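Local coordinates for protein MdcC (Pseudomonas fluorescens, PDB 5VIT) that probably serves as the acyl carrier subunit of malonate decarboxylase, carrying acetyl and malonyl thioesters on a CoA-derived prosthetic group during turnover, at residues Phe6-Gly11 / Arg61-Gln66; Ser25-Val30 / Arg86-Gln91; Ile42-Ser47 / Ser53-Leu58. One frame throughout, in Å; residues are numbered along the deposited sequence.

All three contacts lay a helix, or the turn just after one, on the mixed sheet of order 2-9, 39-46, 71-78, 27-34, 18-21. Contact 1 lies at strand 2-9, outermost in this chain's sheet, and contact 3 on its neighbour 39-46; both use helix 52-62, and their centres are about 14 Å apart. Contact 2 places helix 82-96 on strand 27-34, with its centre about 12 Å from that of contact 3 and about 18 Å from that of contact 1. Along the chain, contact 3 is nested inside the loops closed by the other two, whose segments alternate. L62 packs on L89 and E90, so the two helices also meet. Together the contacts tie this two-helix layer to the sheet.

Contact 1: residues Phe6-Gly11 / Arg61-Gln66; sequences FEFPAG and RLFDGQ
F63 directs the edge of its ring at one face of F8. The atoms CD1 and CE1 of F63 do the touching. F63 CD1 lies 3.9 Å from F8 CG, and F63 CE1 is 3.9 Å from F8 CD1. The approach falls toward the rim of the F8 ring, not over its centre. The centroids are 5.3 Å apart and the planes meet at 61°, an inclined edge-to-face pair. In F8 the ring is anti to the carbonyl carbon (chi1 -67°), which sends it from strand 2-9 to the F63 ring.

F63 is the first residue to leave helical geometry after helix 52-62. It also opens a type II beta turn that ends at Q66, with G65 at a positive phi. A weak backbone bond from Q66 N to F63 O (3.3 Å) spans this turn. The Q66 side chain folds back, and its NE2 gives a hydrogen bond to D64 O at 3.3 Å. F59 and Q56 also touch F8, while L40, I42 and P68 touch F63. Between the two segments the contact is purely aromatic. It therefore rests on ring packing and the weak electrostatics of C-H groups facing a pi cloud.

Contact 2: residues Ser25-Val30 / Arg86-Gln91; sequences SGDLEV and RLRLEQ
R88 reaches from helix 82-96 across to D27 and L28 on strand 27-34, in the two-layer alpha/beta fold of this subunit. The strand and helix segments run in the same general direction, 23° apart, with axes 8.9 Å apart at closest approach. The D27 carboxylate comes in across the arginine chain. The carboxylate and guanidinium planes are 66° apart. D27 OD2 comes within 2.8 Å of R88 NH1, but from over a face of the guanidinium. This is a salt bridge of charges alone, because no N-H of R88 points at the oxygen. The same D27 OD2 accepts a hydrogen bond from L28 N at 2.7 Å, which would help to hold the carboxylate against the strand.

L28 and the aliphatic part of R88 lie alongside, pointing opposite ways. L28 CD2 lies 3.4 Å from R88 CD, a close approach. The arginine chain bends at chi3 (140°), and its guanidinium ends beside D27. V20 of the neighbouring strand 18-21 also touches R88. Further along, V30 and L89 are set roughly perpendicular in the buried part of the interface, where I75 and F59 add to the apolar surroundings.

R86 points away from the strand and forms a salt bridge with E90 one turn on, NE and NH2 both meeting OE2. It also makes a salt bridge to E466 of MdcA. S25, the predicted attachment site of the prosthetic group, lies two residues before D27 and is unmodified here. At the apolar end, V30 CG1 meets L89 CD2 at 4.1 Å.

Contact 3: residues Ile42-Ser47 / Ser53-Leu58; sequences IQVQTS and SRWQHL
W55 has its indole anti to the carbonyl carbon (chi1 -76°), and V44 has CG1 anti to its backbone nitrogen (chi1 175°). These two torsions bring a methyl group over an aromatic face. V44 CG1 sits above the centre of the six-membered ring, 3.8 Å from its centroid and 14° off the ring normal. This is a CH-pi contact. The closest ring atom is W55 CE2, at 3.8 Å from V44 CG1. The other methyl reaches the same ring nearer its rim, with V44 CG2 4.0 Å from W55 CE3. Both branches of the valine thus lie against the indole.

T46, two residues further along the strand, has its side chain on the same side of the sheet. It meets the pyrrole part of the indole, with T46 CG2 4.0 Å from W55 NE1. The two side chains lie side by side, directed opposite ways. T46 OG1 is also 4.0 Å from W55 NE1, but its strong polar partner is elsewhere. It forms a hydrogen bond with D77 OD2 on strand 71-78, plus a weak one with V48 N. The hydroxyl is thus satisfied although T46 is buried.

F6 of strand 2-9 and V85 of helix 82-96 also pack on W55. The indole of helix 52-62 therefore touches both the sheet and helix 82-96. On another part of helix 52-62, R54, H57 and L58 pack on residues of MdcA, so the helix has the sheet on one flank and a partner subunit on another. Strand 39-46, helix 52-62 and strand 71-78 form a beta-alpha-beta unit with parallel neighbouring strands. Apolar packing of the helix on the first strand is characteristic of such a crossover.

Contact 1: residues Phe6-Gly11 / Arg61-Gln66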
ATOM      1  N   PHE B   6      -7.914   2.637  28.449  1.00 31.89           N
ATOM      2  CA  PHE B   6      -8.665   2.900  27.233  1.00 33.93           C
ATOM      3  C   PHE B   6      -9.809   1.923  27.163  1.00 32.36           C
ATOM      4  O   PHE B   6      -9.742   0.842  27.737  1.00 33.85           O
ATOM      5  CB  PHE B   6      -7.784   2.770  25.983  1.00 34.76           C
ATOM      6  CG  PHE B   6      -6.575   3.659  26.002  1.00 33.05           C
ATOM      7  CD1 PHE B   6      -5.437   3.281  26.692  1.00 26.94           C
ATOM      8  CD2 PHE B   6      -6.582   4.870  25.339  1.00 31.52           C
ATOM      9  CE1 PHE B   6      -4.334   4.098  26.730  1.00 33.02           C
ATOM     10  CE2 PHE B   6      -5.475   5.688  25.360  1.00 33.61           C
ATOM     11  CZ  PHE B   6      -4.340   5.294  26.051  1.00 34.38           C
ATOM     12  N   GLU B   7     -10.859   2.306  26.452  1.00 37.25           N
ATOM     13  CA  GLU B   7     -11.989   1.419  26.277  1.00 41.03           C
ATOM     14  C   GLU B   7     -12.609   1.606  24.900  1.00 38.87           C
ATOM     15  O   GLU B   7     -12.703   2.718  24.376  1.00 38.94           O
ATOM     16  CB  GLU B   7     -13.012   1.644  27.389  1.00 41.13           C
ATOM     17  CG  GLU B   7     -14.209   0.727  27.302  1.00 53.28           C
ATOM     18  CD  GLU B   7     -15.103   0.844  28.512  1.00 62.82           C
ATOM     19  OE1 GLU B   7     -16.338   0.734  28.343  1.00 63.53           O
ATOM     20  OE2 GLU B   7     -14.564   1.039  29.630  1.00 68.34           O
ATOM     21  N   PHE B   8     -13.006   0.499  24.299  1.00 39.86           N
ATOM     22  CA  PHE B   8     -13.490   0.531  22.938  1.00 39.31           C
ATOM     23  C   PHE B   8     -14.650  -0.405  22.799  1.00 43.30           C
ATOM     24  O   PHE B   8     -14.747  -1.376  23.551  1.00 41.24           O
ATOM     25  CB  PHE B   8     -12.375   0.160  21.950  1.00 37.74           C
ATOM     26  CG  PHE B   8     -11.285   1.178  21.889  1.00 41.67           C
ATOM     27  CD1 PHE B   8     -10.135   1.024  22.647  1.00 33.85           C
ATOM     28  CD2 PHE B   8     -11.433   2.317  21.111  1.00 36.59           C
ATOM     29  CE1 PHE B   8      -9.151   1.977  22.612  1.00 36.88           C
ATOM     30  CE2 PHE B   8     -10.444   3.272  21.071  1.00 33.59           C
ATOM     31  CZ  PHE B   8      -9.307   3.105  21.825  1.00 36.88           C
ATOM     32  N   PRO B   9     -15.545  -0.108  21.842  1.00 43.36           N
ATOM     33  CA  PRO B   9     -16.642  -1.022  21.520  1.00 44.98           C
ATOM     34  C   PRO B   9     -16.089  -2.313  20.941  1.00 42.71           C
ATOM     35  O   PRO B   9     -15.210  -2.269  20.080  1.00 43.72           O
ATOM     36  CB  PRO B   9     -17.462  -0.243  20.483  1.00 43.44           C
ATOM     37  CG  PRO B   9     -16.481   0.719  19.880  1.00 45.29           C
ATOM     38  CD  PRO B   9     -15.578   1.112  21.018  1.00 33.85           C
ATOM     39  N   ALA B  10     -16.587  -3.447  21.418  1.00 40.14           N
ATOM     40  CA  ALA B  10     -16.112  -4.737  20.929  1.00 41.56           C
ATOM     41  C   ALA B  10     -17.272  -5.716  20.754  1.00 38.76           C
ATOM     42  O   ALA B  10     -18.415  -5.395  21.048  1.00 42.84           O
ATOM     43  CB  ALA B  10     -15.063  -5.307  21.873  1.00 41.25           C
ATOM     44  N   GLY B  11     -16.972  -6.904  20.254  1.00 43.46           N
ATOM     45  CA  GLY B  11     -17.988  -7.905  20.010  1.00 41.19           C
ATOM     46  C   GLY B  11     -18.057  -8.894  21.153  1.00 42.68           C
ATOM     47  O   GLY B  11     -18.086  -8.504  22.323  1.00 42.65           O
ATOM     48  N   ARG B  61      -6.906   3.651  15.108  1.00 34.71           N
ATOM     49  CA  ARG B  61      -6.614   3.151  13.770  1.00 29.56           C
ATOM     50  C   ARG B  61      -6.702   1.662  13.701  1.00 34.27           C
ATOM     51  O   ARG B  61      -7.194   1.089  12.724  1.00 42.56           O
ATOM     52  CB  ARG B  61      -5.231   3.584  13.337  1.00 34.52           C
ATOM     53  CG  ARG B  61      -5.139   5.060  13.201  1.00 36.80           C
ATOM     54  CD  ARG B  61      -3.994   5.385  12.346  1.00 35.54           C
ATOM     55  NE  ARG B  61      -3.939   6.809  12.091  1.00 39.71           N
ATOM     56  CZ  ARG B  61      -3.093   7.348  11.230  1.00 34.26           C
ATOM     57  NH1 ARG B  61      -2.274   6.547  10.559  1.00 27.77           N
ATOM     58  NH2 ARG B  61      -3.076   8.665  11.044  1.00 32.78           N
ATOM     59  N   LEU B  62      -6.199   1.026  14.744  1.00 33.31           N
ATOM     60  CA  LEU B  62      -6.243  -0.414  14.832  1.00 35.80           C
ATOM     61  C   LEU B  62      -7.700  -0.926  14.776  1.00 38.34           C
ATOM     62  O   LEU B  62      -7.995  -1.920  14.113  1.00 35.96           O
ATOM     63  CB  LEU B  62      -5.537  -0.848  16.113  1.00 35.37           C
ATOM     64  CG  LEU B  62      -5.149  -2.304  16.273  1.00 40.28           C
ATOM     65  CD1 LEU B  62      -4.197  -2.739  15.161  1.00 37.25           C
ATOM     66  CD2 LEU B  62      -4.544  -2.493  17.663  1.00 37.87           C
ATOM     67  N   PHE B  63      -8.613  -0.229  15.447  1.00 34.70           N
ATOM     68  CA  PHE B  63      -9.995  -0.709  15.559  1.00 39.61           C
ATOM     69  C   PHE B  63     -10.999   0.015  14.641  1.00 42.62           C
ATOM     70  O   PHE B  63     -12.212  -0.170  14.769  1.00 38.14           O
ATOM     71  CB  PHE B  63     -10.450  -0.602  17.020  1.00 38.30           C
ATOM     72  CG  PHE B  63      -9.515  -1.273  17.985  1.00 38.26           C
ATOM     73  CD1 PHE B  63      -9.151  -0.651  19.171  1.00 36.22           C
ATOM     74  CD2 PHE B  63      -8.987  -2.524  17.698  1.00 34.63           C
ATOM     75  CE1 PHE B  63      -8.270  -1.264  20.048  1.00 34.40           C
ATOM     76  CE2 PHE B  63      -8.111  -3.141  18.572  1.00 37.06           C
ATOM     77  CZ  PHE B  63      -7.750  -2.510  19.746  1.00 35.05           C
ATOM     78  N   ASP B  64     -10.486   0.815  13.709  1.00 42.37           N
ATOM     79  CA  ASP B  64     -11.311   1.583  12.769  1.00 37.20           C
ATOM     80  C   ASP B  64     -12.134   0.679  11.840  1.00 41.63           C
ATOM     81  O   ASP B  64     -11.602   0.050  10.923  1.00 41.60           O
ATOM     82  CB  ASP B  64     -10.406   2.528  11.953  1.00 43.22           C
ATOM     83  CG  ASP B  64     -11.181   3.444  10.997  1.00 45.90           C
ATOM     84  OD1 ASP B  64     -10.539   4.273  10.315  1.00 51.03           O
ATOM     85  OD2 ASP B  64     -12.419   3.352  10.912  1.00 45.58           O
ATOM     86  N   GLY B  65     -13.441   0.626  12.084  1.00 42.33           N
ATOM     87  CA  GLY B  65     -14.360  -0.097  11.220  1.00 34.47           C
ATOM     88  C   GLY B  65     -14.212  -1.604  11.332  1.00 45.52           C
ATOM     89  O   GLY B  65     -14.611  -2.354  10.434  1.00 39.58           O
ATOM     90  N   GLN B  66     -13.626  -2.061  12.434  1.00 45.01           N
ATOM     91  CA  GLN B  66     -13.489  -3.494  12.643  1.00 48.49           C
ATOM     92  C   GLN B  66     -13.560  -3.816  14.111  1.00 51.36           C
ATOM     93  O   GLN B  66     -12.628  -3.537  14.874  1.00 55.55           O
ATOM     94  CB  GLN B  66     -12.195  -4.020  12.039  1.00 47.66           C
ATOM     95  CG  GLN B  66     -11.041  -3.081  12.157  1.00 47.77           C
ATOM     96  CD  GLN B  66      -9.946  -3.411  11.154  1.00 57.17           C
ATOM     97  OE1 GLN B  66      -9.293  -4.454  11.248  1.00 54.79           O
ATOM     98  NE2 GLN B  66      -9.757  -2.531  10.175  1.00 54.32           N
TER

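Contact 2: residues Ser25-Val30 / Arg86-Gln91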
ATOM      1  N   SER B  25      14.015  -2.615  26.746  1.00 33.76           N
ATOM      2  CA  SER B  25      13.989  -1.221  26.286  1.00 32.96           C
ATOM      3  C   SER B  25      13.670  -1.173  24.808  1.00 31.60           C
ATOM      4  O   SER B  25      14.226  -1.935  24.026  1.00 32.70           O
ATOM      5  CB  SER B  25      15.318  -0.510  26.561  1.00 33.53           C
ATOM      6  OG  SER B  25      16.407  -1.253  26.051  1.00 48.73           O
ATOM      7  N   GLY B  26      12.760  -0.284  24.431  1.00 32.31           N
ATOM      8  CA  GLY B  26      12.361  -0.161  23.043  1.00 30.33           C
ATOM      9  C   GLY B  26      11.382  -1.242  22.633  1.00 26.88           C
ATOM     10  O   GLY B  26      11.139  -1.464  21.444  1.00 27.84           O
ATOM     11  N   ASP B  27      10.812  -1.914  23.624  1.00 26.34           N
ATOM     12  CA  ASP B  27       9.888  -3.022  23.372  1.00 31.20           C
ATOM     13  C   ASP B  27       8.744  -2.997  24.387  1.00 27.04           C
ATOM     14  O   ASP B  27       8.744  -2.175  25.305  1.00 26.63           O
ATOM     15  CB  ASP B  27      10.639  -4.368  23.423  1.00 29.97           C
ATOM     16  CG  ASP B  27       9.911  -5.479  22.681  1.00 33.30           C
ATOM     17  OD1 ASP B  27      10.442  -6.614  22.632  1.00 40.76           O
ATOM     18  OD2 ASP B  27       8.806  -5.228  22.152  1.00 30.64           O
ATOM     19  N   LEU B  28       7.778  -3.898  24.222  1.00 25.77           N
ATOM     20  CA  LEU B  28       6.653  -4.004  25.151  1.00 26.45           C
ATOM     21  C   LEU B  28       6.174  -5.445  25.218  1.00 29.19           C
ATOM     22  O   LEU B  28       6.405  -6.219  24.287  1.00 28.64           O
ATOM     23  CB  LEU B  28       5.492  -3.100  24.716  1.00 23.10           C
ATOM     24  CG  LEU B  28       4.694  -3.567  23.489  1.00 27.56           C
ATOM     25  CD1 LEU B  28       3.379  -2.819  23.398  1.00 25.93           C
ATOM     26  CD2 LEU B  28       5.507  -3.403  22.149  1.00 25.92           C
ATOM     27  N   GLU B  29       5.493  -5.807  26.302  1.00 26.39           N
ATOM     28  CA  GLU B  29       4.744  -7.060  26.315  1.00 28.02           C
ATOM     29  C   GLU B  29       3.258  -6.748  26.304  1.00 27.91           C
ATOM     30  O   GLU B  29       2.842  -5.694  26.766  1.00 28.71           O
ATOM     31  CB  GLU B  29       5.087  -7.923  27.534  1.00 27.56           C
ATOM     32  CG  GLU B  29       4.538  -7.372  28.855  1.00 27.95           C
ATOM     33  CD  GLU B  29       4.926  -8.226  30.067  1.00 33.05           C
ATOM     34  OE1 GLU B  29       4.564  -7.843  31.206  1.00 31.08           O
ATOM     35  OE2 GLU B  29       5.589  -9.277  29.883  1.00 27.17           O
ATOM     36  N   VAL B  30       2.458  -7.663  25.772  1.00 26.39           N
ATOM     37  CA  VAL B  30       1.023  -7.473  25.741  1.00 30.75           C
ATOM     38  C   VAL B  30       0.343  -8.749  26.242  1.00 32.01           C
ATOM     39  O   VAL B  30       0.591  -9.841  25.725  1.00 30.14           O
ATOM     40  CB  VAL B  30       0.520  -7.103  24.311  1.00 28.05           C
ATOM     41  CG1 VAL B  30      -0.980  -6.959  24.300  1.00 27.80           C
ATOM     42  CG2 VAL B  30       1.160  -5.795  23.832  1.00 29.96           C
ATOM     43  N   ARG B  86       2.178  -1.408  17.293  1.00 31.91           N
ATOM     44  CA  ARG B  86       1.158  -1.909  16.377  1.00 35.17           C
ATOM     45  C   ARG B  86       1.405  -3.369  15.973  1.00 37.79           C
ATOM     46  O   ARG B  86       0.498  -4.198  16.035  1.00 34.82           O
ATOM     47  CB  ARG B  86       1.077  -1.038  15.124  1.00 35.04           C
ATOM     48  CG  ARG B  86       0.123  -1.632  14.112  1.00 40.75           C
ATOM     49  CD  ARG B  86      -0.122  -0.760  12.901  1.00 34.44           C
ATOM     50  NE  ARG B  86      -0.952  -1.506  11.963  1.00 35.88           N
ATOM     51  CZ  ARG B  86      -1.230  -1.117  10.724  1.00 42.18           C
ATOM     52  NH1 ARG B  86      -0.733   0.020  10.240  1.00 36.79           N
ATOM     53  NH2 ARG B  86      -2.001  -1.879   9.965  1.00 39.40           N
ATOM     54  N   LEU B  87       2.642  -3.677  15.579  1.00 34.75           N
ATOM     55  CA  LEU B  87       2.998  -5.024  15.138  1.00 37.08           C
ATOM     56  C   LEU B  87       2.747  -6.086  16.220  1.00 34.50           C
ATOM     57  O   LEU B  87       2.196  -7.148  15.943  1.00 32.22           O
ATOM     58  CB  LEU B  87       4.461  -5.053  14.700  1.00 30.38           C
ATOM     59  CG  LEU B  87       4.899  -6.251  13.863  1.00 42.81           C
ATOM     60  CD1 LEU B  87       4.034  -6.376  12.601  1.00 31.95           C
ATOM     61  CD2 LEU B  87       6.373  -6.117  13.502  1.00 35.68           C
ATOM     62  N   ARG B  88       3.146  -5.789  17.451  1.00 31.93           N
ATOM     63  CA  ARG B  88       2.912  -6.699  18.570  1.00 36.07           C
ATOM     64  C   ARG B  88       1.452  -6.902  18.930  1.00 36.12           C
ATOM     65  O   ARG B  88       1.043  -8.012  19.269  1.00 32.20           O
ATOM     66  CB  ARG B  88       3.646  -6.206  19.797  1.00 33.07           C
ATOM     67  CG  ARG B  88       5.080  -6.567  19.698  1.00 43.83           C
ATOM     68  CD  ARG B  88       5.663  -6.656  21.046  1.00 42.53           C
ATOM     69  NE  ARG B  88       6.574  -7.776  21.152  1.00 44.46           N
ATOM     70  CZ  ARG B  88       7.778  -7.822  20.610  1.00 44.85           C
ATOM     71  NH1 ARG B  88       8.211  -6.801  19.879  1.00 53.08           N
ATOM     72  NH2 ARG B  88       8.545  -8.897  20.800  1.00 39.95           N
ATOM     73  N   LEU B  89       0.680  -5.820  18.870  1.00 34.44           N
ATOM     74  CA  LEU B  89      -0.740  -5.894  19.139  1.00 31.00           C
ATOM     75  C   LEU B  89      -1.392  -6.796  18.106  1.00 37.06           C
ATOM     76  O   LEU B  89      -2.281  -7.584  18.438  1.00 34.02           O
ATOM     77  CB  LEU B  89      -1.365  -4.501  19.136  1.00 28.19           C
ATOM     78  CG  LEU B  89      -1.288  -3.778  20.477  1.00 28.54           C
ATOM     79  CD1 LEU B  89      -1.525  -2.293  20.317  1.00 27.52           C
ATOM     80  CD2 LEU B  89      -2.330  -4.389  21.389  1.00 30.70           C
ATOM     81  N   GLU B  90      -0.936  -6.697  16.855  1.00 37.58           N
ATOM     82  CA  GLU B  90      -1.482  -7.535  15.792  1.00 33.87           C
ATOM     83  C   GLU B  90      -1.050  -8.989  16.006  1.00 37.77           C
ATOM     84  O   GLU B  90      -1.859  -9.905  15.813  1.00 38.45           O
ATOM     85  CB  GLU B  90      -1.070  -7.001  14.408  1.00 40.26           C
ATOM     86  CG  GLU B  90      -1.863  -5.739  13.988  1.00 47.12           C
ATOM     87  CD  GLU B  90      -1.224  -4.933  12.842  1.00 51.43           C
ATOM     88  OE1 GLU B  90       0.027  -4.913  12.733  1.00 54.96           O
ATOM     89  OE2 GLU B  90      -1.973  -4.284  12.071  1.00 45.26           O
ATOM     90  N   GLN B  91       0.195  -9.201  16.443  1.00 35.36           N
ATOM     91  CA  GLN B  91       0.664 -10.542  16.825  1.00 34.01           C
ATOM     92  C   GLN B  91      -0.184 -11.166  17.949  1.00 36.11           C
ATOM     93  O   GLN B  91      -0.519 -12.358  17.921  1.00 36.06           O
ATOM     94  CB  GLN B  91       2.121 -10.498  17.287  1.00 38.23           C
ATOM     95  CG  GLN B  91       3.135 -10.072  16.232  1.00 49.64           C
ATOM     96  CD  GLN B  91       4.566 -10.007  16.783  1.00 55.63           C
ATOM     97  OE1 GLN B  91       4.790 -10.065  18.007  1.00 48.09           O
ATOM     98  NE2 GLN B  91       5.540  -9.873  15.878  1.00 56.78           N
TER

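Contact 3: residues Ile42-Ser47 / Ser53-Leu58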
ATOM      1  N   ILE B  42      -8.393  -1.685  27.843  1.00 34.45           N
ATOM      2  CA  ILE B  42      -6.946  -1.693  27.677  1.00 35.78           C
ATOM      3  C   ILE B  42      -6.279  -0.853  28.750  1.00 38.40           C
ATOM      4  O   ILE B  42      -6.630   0.313  28.963  1.00 34.98           O
ATOM      5  CB  ILE B  42      -6.519  -1.159  26.296  1.00 37.92           C
ATOM      6  CG1 ILE B  42      -7.154  -1.988  25.171  1.00 34.95           C
ATOM      7  CG2 ILE B  42      -4.997  -1.138  26.190  1.00 34.92           C
ATOM      8  CD1 ILE B  42      -7.036  -1.357  23.787  1.00 33.47           C
ATOM      9  N   GLN B  43      -5.326  -1.473  29.433  1.00 35.59           N
ATOM     10  CA  GLN B  43      -4.484  -0.792  30.399  1.00 34.47           C
ATOM     11  C   GLN B  43      -3.074  -0.691  29.829  1.00 34.41           C
ATOM     12  O   GLN B  43      -2.524  -1.692  29.369  1.00 35.04           O
ATOM     13  CB  GLN B  43      -4.473  -1.555  31.715  1.00 37.95           C
ATOM     14  CG  GLN B  43      -3.807  -0.838  32.842  1.00 45.54           C
ATOM     15  CD  GLN B  43      -4.799  -0.080  33.681  1.00 55.75           C
ATOM     16  OE1 GLN B  43      -5.951   0.146  33.269  1.00 51.20           O
ATOM     17  NE2 GLN B  43      -4.379   0.290  34.887  1.00 57.60           N
ATOM     18  N   VAL B  44      -2.498   0.507  29.844  1.00 30.53           N
ATOM     19  CA  VAL B  44      -1.135   0.706  29.361  1.00 31.30           C
ATOM     20  C   VAL B  44      -0.267   1.279  30.464  1.00 37.49           C
ATOM     21  O   VAL B  44      -0.612   2.290  31.079  1.00 38.61           O
ATOM     22  CB  VAL B  44      -1.053   1.669  28.136  1.00 34.01           C
ATOM     23  CG1 VAL B  44       0.407   1.939  27.761  1.00 31.13           C
ATOM     24  CG2 VAL B  44      -1.813   1.120  26.942  1.00 30.12           C
ATOM     25  N   GLN B  45       0.860   0.627  30.711  1.00 32.31           N
ATOM     26  CA  GLN B  45       1.898   1.195  31.553  1.00 31.18           C
ATOM     27  C   GLN B  45       3.094   1.437  30.660  1.00 32.91           C
ATOM     28  O   GLN B  45       3.584   0.504  30.004  1.00 31.55           O
ATOM     29  CB  GLN B  45       2.245   0.261  32.699  1.00 31.30           C
ATOM     30  CG  GLN B  45       2.049   0.875  34.041  1.00 44.33           C
ATOM     31  CD  GLN B  45       2.046  -0.155  35.151  1.00 49.80           C
ATOM     32  OE1 GLN B  45       2.185  -1.355  34.903  1.00 45.01           O
ATOM     33  NE2 GLN B  45       1.872   0.308  36.385  1.00 50.69           N
ATOM     34  N   THR B  46       3.548   2.685  30.600  1.00 30.15           N
ATOM     35  CA  THR B  46       4.586   3.048  29.642  1.00 30.81           C
ATOM     36  C   THR B  46       5.628   3.934  30.315  1.00 30.96           C
ATOM     37  O   THR B  46       5.308   4.719  31.193  1.00 35.43           O
ATOM     38  CB  THR B  46       3.980   3.759  28.369  1.00 33.53           C
ATOM     39  OG1 THR B  46       5.011   4.017  27.409  1.00 33.20           O
ATOM     40  CG2 THR B  46       3.305   5.082  28.741  1.00 33.22           C
ATOM     41  N   SER B  47       6.878   3.777  29.908  1.00 32.30           N
ATOM     42  CA  SER B  47       7.970   4.604  30.400  1.00 33.51           C
ATOM     43  C   SER B  47       7.954   6.024  29.834  1.00 38.26           C
ATOM     44  O   SER B  47       8.580   6.925  30.389  1.00 39.25           O
ATOM     45  CB  SER B  47       9.302   3.949  30.049  1.00 33.35           C
ATOM     46  OG  SER B  47       9.361   3.669  28.660  1.00 35.24           O
ATOM     47  N   SER B  53      -2.225  10.596  24.013  1.00 28.62           N
ATOM     48  CA  SER B  53      -2.994  10.815  22.786  1.00 31.44           C
ATOM     49  C   SER B  53      -2.385  10.024  21.629  1.00 32.23           C
ATOM     50  O   SER B  53      -3.078   9.644  20.682  1.00 30.18           O
ATOM     51  CB  SER B  53      -3.065  12.298  22.448  1.00 29.70           C
ATOM     52  OG  SER B  53      -1.754  12.797  22.290  1.00 37.23           O
ATOM     53  N   ARG B  54      -1.085   9.769  21.725  1.00 29.98           N
ATOM     54  CA  ARG B  54      -0.412   8.859  20.814  1.00 34.98           C
ATOM     55  C   ARG B  54      -1.045   7.451  20.901  1.00 29.15           C
ATOM     56  O   ARG B  54      -1.434   6.881  19.884  1.00 29.19           O
ATOM     57  CB  ARG B  54       1.087   8.819  21.131  1.00 33.57           C
ATOM     58  CG  ARG B  54       1.874   7.814  20.323  1.00 43.53           C
ATOM     59  CD  ARG B  54       3.311   7.668  20.851  1.00 53.39           C
ATOM     60  NE  ARG B  54       4.248   8.612  20.232  1.00 53.82           N
ATOM     61  CZ  ARG B  54       4.621   9.778  20.757  1.00 57.14           C
ATOM     62  NH1 ARG B  54       4.149  10.166  21.941  1.00 57.18           N
ATOM     63  NH2 ARG B  54       5.483  10.552  20.098  1.00 50.57           N
ATOM     64  N   TRP B  55      -1.171   6.915  22.115  1.00 31.63           N
ATOM     65  CA  TRP B  55      -1.764   5.593  22.308  1.00 30.73           C
ATOM     66  C   TRP B  55      -3.227   5.580  21.842  1.00 31.45           C
ATOM     67  O   TRP B  55      -3.702   4.599  21.266  1.00 31.67           O
ATOM     68  CB  TRP B  55      -1.658   5.158  23.778  1.00 31.54           C
ATOM     69  CG  TRP B  55      -0.269   4.708  24.192  1.00 33.30           C
ATOM     70  CD1 TRP B  55       0.697   5.470  24.786  1.00 33.30           C
ATOM     71  CD2 TRP B  55       0.311   3.404  24.014  1.00 30.57           C
ATOM     72  NE1 TRP B  55       1.830   4.723  25.005  1.00 29.70           N
ATOM     73  CE2 TRP B  55       1.620   3.453  24.538  1.00 32.59           C
ATOM     74  CE3 TRP B  55      -0.150   2.203  23.473  1.00 30.90           C
ATOM     75  CZ2 TRP B  55       2.469   2.347  24.532  1.00 29.66           C
ATOM     76  CZ3 TRP B  55       0.690   1.106  23.473  1.00 31.77           C
ATOM     77  CH2 TRP B  55       1.982   1.184  23.998  1.00 32.87           C
ATOM     78  N   GLN B  56      -3.932   6.681  22.077  1.00 27.18           N
ATOM     79  CA  GLN B  56      -5.313   6.828  21.622  1.00 30.29           C
ATOM     80  C   GLN B  56      -5.424   6.698  20.095  1.00 31.97           C
ATOM     81  O   GLN B  56      -6.275   5.961  19.557  1.00 30.94           O
ATOM     82  CB  GLN B  56      -5.872   8.186  22.084  1.00 30.51           C
ATOM     83  CG  GLN B  56      -7.315   8.417  21.707  1.00 31.12           C
ATOM     84  CD  GLN B  56      -8.241   7.390  22.324  1.00 41.75           C
ATOM     85  OE1 GLN B  56      -8.092   7.019  23.496  1.00 39.12           O
ATOM     86  NE2 GLN B  56      -9.200   6.911  21.533  1.00 42.40           N
ATOM     87  N   HIS B  57      -4.563   7.422  19.393  1.00 28.51           N
ATOM     88  CA  HIS B  57      -4.552   7.362  17.939  1.00 32.99           C
ATOM     89  C   HIS B  57      -4.260   5.965  17.425  1.00 30.91           C
ATOM     90  O   HIS B  57      -4.930   5.481  16.517  1.00 30.34           O
ATOM     91  CB  HIS B  57      -3.525   8.338  17.375  1.00 34.31           C
ATOM     92  CG  HIS B  57      -3.922   9.770  17.532  1.00 30.10           C
ATOM     93  ND1 HIS B  57      -3.064  10.732  18.018  1.00 26.36           N
ATOM     94  CD2 HIS B  57      -5.091  10.400  17.269  1.00 30.23           C
ATOM     95  CE1 HIS B  57      -3.687  11.896  18.045  1.00 34.79           C
ATOM     96  NE2 HIS B  57      -4.918  11.722  17.594  1.00 34.83           N
ATOM     97  N   LEU B  58      -3.264   5.327  18.031  1.00 33.65           N
ATOM     98  CA  LEU B  58      -2.824   3.990  17.648  1.00 30.82           C
ATOM     99  C   LEU B  58      -3.995   2.993  17.677  1.00 31.50           C
ATOM    100  O   LEU B  58      -4.286   2.306  16.680  1.00 28.16           O
ATOM    101  CB  LEU B  58      -1.690   3.559  18.587  1.00 32.89           C
ATOM    102  CG  LEU B  58      -0.759   2.413  18.205  1.00 36.39           C
ATOM    103  CD1 LEU B  58      -0.527   2.417  16.734  1.00 39.74           C
ATOM    104  CD2 LEU B  58       0.573   2.591  18.906  1.00 36.35           C
TER